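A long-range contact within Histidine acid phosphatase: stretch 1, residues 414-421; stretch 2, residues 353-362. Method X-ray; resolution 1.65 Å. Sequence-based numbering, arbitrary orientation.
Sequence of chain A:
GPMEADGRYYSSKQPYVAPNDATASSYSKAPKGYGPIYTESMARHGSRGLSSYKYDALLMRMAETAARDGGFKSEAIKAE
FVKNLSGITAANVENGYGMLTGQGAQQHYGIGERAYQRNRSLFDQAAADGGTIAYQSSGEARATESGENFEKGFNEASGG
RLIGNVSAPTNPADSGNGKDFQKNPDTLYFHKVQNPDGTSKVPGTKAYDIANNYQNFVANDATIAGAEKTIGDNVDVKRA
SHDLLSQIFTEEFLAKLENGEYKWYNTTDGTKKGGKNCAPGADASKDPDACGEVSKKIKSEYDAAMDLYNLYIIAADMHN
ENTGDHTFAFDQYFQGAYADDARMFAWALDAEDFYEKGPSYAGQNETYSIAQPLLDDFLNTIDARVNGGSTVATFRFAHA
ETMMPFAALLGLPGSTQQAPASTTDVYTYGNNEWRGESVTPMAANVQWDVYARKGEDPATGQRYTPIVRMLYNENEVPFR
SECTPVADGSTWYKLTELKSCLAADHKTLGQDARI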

# COMPACT_ATOMS: atom_id res chain seq x y z
N GLY A 414 -13.71 0.37 -6.16
CA GLY A 414 -13.46 0.71 -4.77
C GLY A 414 -13.15 2.18 -4.53
O GLY A 414 -13.32 2.67 -3.42
N SER A 415 -12.68 2.89 -5.56
CA SER A 415 -12.25 4.28 -5.40
C SER A 415 -13.07 5.22 -6.24
O SER A 415 -12.56 6.24 -6.71
CB SER A 415 -10.77 4.44 -5.80
OG SER A 415 -9.92 3.70 -4.92
N THR A 416 -14.35 4.89 -6.44
CA THR A 416 -15.21 5.68 -7.32
C THR A 416 -16.18 6.60 -6.58
O THR A 416 -16.94 7.34 -7.22
CB THR A 416 -16.01 4.78 -8.30
OG1 THR A 416 -17.05 4.11 -7.59
CG2 THR A 416 -15.09 3.74 -8.98
N GLN A 417 -16.16 6.58 -5.26
CA GLN A 417 -17.17 7.30 -4.48
C GLN A 417 -16.56 8.30 -3.51
O GLN A 417 -15.83 7.93 -2.57
CB GLN A 417 -18.05 6.31 -3.70
CG GLN A 417 -19.22 6.96 -2.98
CD GLN A 417 -20.16 7.67 -3.93
OE1 GLN A 417 -20.66 7.07 -4.88
NE2 GLN A 417 -20.39 8.96 -3.69
N GLN A 418 -16.86 9.58 -3.71
CA GLN A 418 -16.46 10.57 -2.73
C GLN A 418 -17.48 10.68 -1.61
O GLN A 418 -18.64 10.35 -1.80
CB GLN A 418 -16.27 11.93 -3.40
CG GLN A 418 -15.05 11.94 -4.32
CD GLN A 418 -14.81 13.30 -4.93
OE1 GLN A 418 -15.68 13.85 -5.62
NE2 GLN A 418 -13.65 13.87 -4.65
N ALA A 419 -17.02 11.13 -0.44
CA ALA A 419 -17.91 11.37 0.69
C ALA A 419 -18.70 12.64 0.46
O ALA A 419 -18.32 13.46 -0.38
CB ALA A 419 -17.10 11.49 1.97
N PRO A 420 -19.80 12.82 1.21
CA PRO A 420 -20.58 14.05 1.07
C PRO A 420 -19.73 15.24 1.47
O PRO A 420 -18.78 15.08 2.25
CB PRO A 420 -21.71 13.87 2.07
CG PRO A 420 -21.90 12.38 2.15
CD PRO A 420 -20.48 11.84 2.09
N ALA A 421 -20.05 16.42 0.94
CA ALA A 421 -19.35 17.63 1.32
C ALA A 421 -19.90 18.09 2.67
O ALA A 421 -20.75 18.99 2.73
CB ALA A 421 -19.57 18.71 0.26
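Stretch 2 (353-362) DFYEKGPSYA

Two backbone hydrogen bonds centred on Ala419 hold the stretches together: its N donates to Ser360 O (2.9 Å), and its O accepts from Ala362 N (2.8 Å). They form a single beta bridge between Ala419 and Tyr361, whose CA atoms lie 4.5 Å apart; Tyr361 CA also makes a CA-H...O contact with Ala419 O at 3.6 Å. The two segments run parallel here, both in extended conformation; beyond this single bridge the pairing slips by a residue, and Ala421 CA comes to lie 5.1 Å from Ala362 CA. Gln418 adds a third bond, its NE2 donating to Pro359 O at 2.9 Å; a long amide side chain can thus satisfy a carbonyl that the backbone pairing leaves free. One water accepts from Tyr355 OH (2.6 Å) and donates to Pro420 O (2.7 Å), tying the helical part of stretch 2 to the chain beyond the bridge.

That helix, which begins earlier in the chain and includes Phe354 and Tyr355, leads through Gly358 into the loop carrying Pro359 and the bridge. Ala419 points its methyl toward stretch 2, where CB meets Phe354 CE2 at 3.7 Å and Tyr355 OH at 3.6 Å; so small a side chain fits beside both aromatics. The edge of the Phe354 ring also faces backbone, with CZ 3.5 Å from Gln417 O. Pro359 supplies a compact apolar surface, its CG 3.8 Å from Ser415 O and its CB 3.7 Å from Gln417 O.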

# COMPACT_ATOMS: atom_id res chain seq x y z
N ASP A 353 -7.24 7.56 5.93
CA ASP A 353 -6.62 7.41 4.62
C ASP A 353 -7.54 7.91 3.52
O ASP A 353 -7.12 8.60 2.59
CB ASP A 353 -6.25 5.95 4.36
CG ASP A 353 -5.07 5.49 5.18
OD1 ASP A 353 -4.21 6.32 5.54
OD2 ASP A 353 -5.00 4.27 5.45
N PHE A 354 -8.82 7.56 3.62
CA PHE A 354 -9.81 7.96 2.63
C PHE A 354 -9.85 9.47 2.46
O PHE A 354 -9.85 9.98 1.34
CB PHE A 354 -11.21 7.43 3.01
CG PHE A 354 -12.29 7.92 2.11
CD1 PHE A 354 -12.60 7.24 0.94
CD2 PHE A 354 -12.98 9.09 2.42
CE1 PHE A 354 -13.58 7.71 0.09
CE2 PHE A 354 -13.98 9.57 1.56
CZ PHE A 354 -14.27 8.88 0.40
N TYR A 355 -9.91 10.19 3.58
CA TYR A 355 -10.04 11.65 3.54
C TYR A 355 -8.77 12.39 3.14
O TYR A 355 -8.85 13.46 2.52
CB TYR A 355 -10.54 12.19 4.89
CG TYR A 355 -12.05 12.18 5.03
CD1 TYR A 355 -12.84 12.98 4.23
CD2 TYR A 355 -12.67 11.36 5.97
CE1 TYR A 355 -14.23 12.97 4.35
CE2 TYR A 355 -14.04 11.35 6.10
CZ TYR A 355 -14.81 12.15 5.29
OH TYR A 355 -16.18 12.14 5.42
N GLU A 356 -7.61 11.84 3.49
CA GLU A 356 -6.36 12.55 3.29
C GLU A 356 -5.66 12.14 1.99
O GLU A 356 -4.91 12.92 1.41
CB GLU A 356 -5.42 12.31 4.47
CG GLU A 356 -5.93 12.87 5.79
CD GLU A 356 -5.08 12.46 6.98
OE1 GLU A 356 -3.91 12.05 6.78
OE2 GLU A 356 -5.58 12.54 8.11
N LYS A 357 -5.92 10.92 1.54
CA LYS A 357 -5.17 10.33 0.43
C LYS A 357 -6.01 9.71 -0.68
O LYS A 357 -5.49 9.41 -1.76
CB LYS A 357 -4.20 9.27 0.99
CG LYS A 357 -3.24 9.86 2.03
CD LYS A 357 -2.49 8.81 2.85
CE LYS A 357 -1.58 9.48 3.88
NZ LYS A 357 -0.79 8.49 4.68
N GLY A 358 -7.29 9.51 -0.42
CA GLY A 358 -8.17 8.84 -1.37
C GLY A 358 -9.13 9.81 -2.02
O GLY A 358 -8.82 10.99 -2.16
N PRO A 359 -10.31 9.32 -2.42
CA PRO A 359 -11.29 10.18 -3.10
C PRO A 359 -11.71 11.36 -2.22
O PRO A 359 -12.01 12.45 -2.73
CB PRO A 359 -12.48 9.25 -3.33
CG PRO A 359 -11.87 7.88 -3.39
CD PRO A 359 -10.76 7.91 -2.37
N SER A 360 -11.73 11.13 -0.90
CA SER A 360 -12.08 12.17 0.07
C SER A 360 -13.45 12.78 -0.25
O SER A 360 -14.33 12.09 -0.77
CB SER A 360 -10.99 13.24 0.12
OG SER A 360 -11.11 14.06 1.29
N TYR A 361 -13.64 14.05 0.08
CA TYR A 361 -14.97 14.65 0.03
C TYR A 361 -15.33 15.27 -1.33
O TYR A 361 -14.46 15.70 -2.08
CB TYR A 361 -15.15 15.68 1.17
CG TYR A 361 -14.36 16.97 1.01
CD1 TYR A 361 -14.89 18.06 0.34
CD2 TYR A 361 -13.09 17.11 1.56
CE1 TYR A 361 -14.19 19.25 0.22
CE2 TYR A 361 -12.37 18.28 1.43
CZ TYR A 361 -12.92 19.35 0.76
OH TYR A 361 -12.22 20.53 0.64
N ALA A 362 -16.63 15.30 -1.63
CA ALA A 362 -17.12 15.84 -2.90
C ALA A 362 -16.87 17.34 -2.98
O ALA A 362 -17.03 18.06 -2.00
CB ALA A 362 -18.60 15.54 -3.07
O HOH W 1 -17.44 14.12 4.36